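Local coordinates for mitochondrial enolase superfamily member 1 (Homo sapiens, PDB 4A35), which catalyses the magnesium-dependent dehydration of L-fuconate to 2-keto-3-deoxy-L-fuconate, a step in the breakdown of L-fucose, at residues P355-G358 with L362-L365. Residues are numbered along the deposited sequence; the frame is centred on the assembly and turned at random.
Sequences PHAG and LCEL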
# COMPACT_ATOMS: atom_id res chain seq x y z
N PRO A 355 18.12 4.03 -10.77
CA PRO A 355 16.70 4.46 -10.80
C PRO A 355 15.84 3.75 -11.84
O PRO A 355 16.32 3.38 -12.92
CB PRO A 355 16.80 5.95 -11.17
CG PRO A 355 18.10 6.37 -10.58
CD PRO A 355 19.04 5.20 -10.81
N HIS A 356 14.55 3.61 -11.51
CA HIS A 356 13.55 3.19 -12.45
C HIS A 356 13.13 4.44 -13.23
O HIS A 356 13.04 5.55 -12.68
CB HIS A 356 12.34 2.53 -11.74
CG HIS A 356 11.11 2.37 -12.59
ND1 HIS A 356 10.01 3.22 -12.45
CD2 HIS A 356 10.83 1.46 -13.55
CE1 HIS A 356 9.10 2.79 -13.32
NE2 HIS A 356 9.54 1.73 -13.99
N ALA A 357 12.78 4.25 -14.49
CA ALA A 357 12.29 5.37 -15.28
C ALA A 357 11.39 4.86 -16.44
O ALA A 357 10.81 3.77 -16.31
CB ALA A 357 13.46 6.22 -15.78
N GLY A 358 11.14 5.71 -17.44
CA GLY A 358 10.23 5.40 -18.54
C GLY A 358 8.86 5.97 -18.26
O GLY A 358 8.75 7.07 -17.71
N LEU A 362 8.82 9.89 -16.09
CA LEU A 362 9.73 9.43 -15.01
C LEU A 362 11.22 9.75 -15.32
O LEU A 362 11.95 10.10 -14.40
CB LEU A 362 9.57 7.91 -14.78
CG LEU A 362 8.13 7.42 -14.42
CD1 LEU A 362 8.11 5.86 -14.22
CD2 LEU A 362 7.59 8.12 -13.12
N CYS A 363 11.66 9.61 -16.60
CA CYS A 363 13.05 9.97 -17.01
C CYS A 363 13.32 11.46 -16.64
O CYS A 363 14.36 11.79 -16.04
CB CYS A 363 13.26 9.76 -18.51
SG CYS A 363 13.06 8.04 -19.06
N GLU A 364 12.37 12.36 -17.06
CA GLU A 364 12.48 13.80 -16.85
C GLU A 364 12.68 14.15 -15.35
O GLU A 364 13.49 15.03 -15.05
CB GLU A 364 11.21 14.51 -17.36
CG GLU A 364 11.16 14.74 -18.88
CD GLU A 364 11.17 13.51 -19.79
OE1 GLU A 364 10.68 12.44 -19.37
OE2 GLU A 364 11.52 13.68 -20.98
N LEU A 365 12.05 13.40 -14.45
CA LEU A 365 12.18 13.73 -12.98
C LEU A 365 13.34 13.02 -12.34
O LEU A 365 14.15 13.65 -11.70
CB LEU A 365 10.88 13.35 -12.20
CG LEU A 365 9.71 14.32 -12.28
CD1 LEU A 365 9.25 14.51 -13.76
CD2 LEU A 365 8.54 13.86 -11.37
O HOH W 1 10.22 9.66 -19.19
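The imidazole of His356 takes the CD1 methyl of Leu362 at a slant, neither squarely over a face nor at an edge, with CE1 of the histidine 3.3 Å from that methyl. A hydrogen bond from ND1 to Asp329 OD1 fixes the rotation of the ring, while Glu306 and Glu387 also touch it. CG of His356 is anti to the backbone N (chi1 166°), which brings the ring round to the leucine although CB does not point at the helix. Leu362 then runs back along the loop: its CB packs 3.8 Å from Ala357 CA and 3.2 Å from Gly358 O. In the enolase-type TIM-barrel domain of this mandelate racemase/muconate lactonizing enzyme relative, the loop between helices 335-348 and 362-377 carries His356, the predicted active-site histidine, its nearest side-chain atom about 4 Å from a bound magnesium ion; its pairing with Asp329 is consistent with the family's His-Asp dyad. His356, Ala357 and Gly358 probably all bind substrate, as in relatives. The chain turns back on itself in three residues, and Leu362 N gives Gly358 O a weak, bent bond (3.3 Å, 132°) at the start of the helix. A water accepts from Cys363 N at 3.0 Å and donates to Glu364 OE1, with a weaker link to Gly358 O. Cys363 SG sits against Ala357 CB and 3.4 Å from Gly358 N, a buried amide without a hydrogen-bond partner.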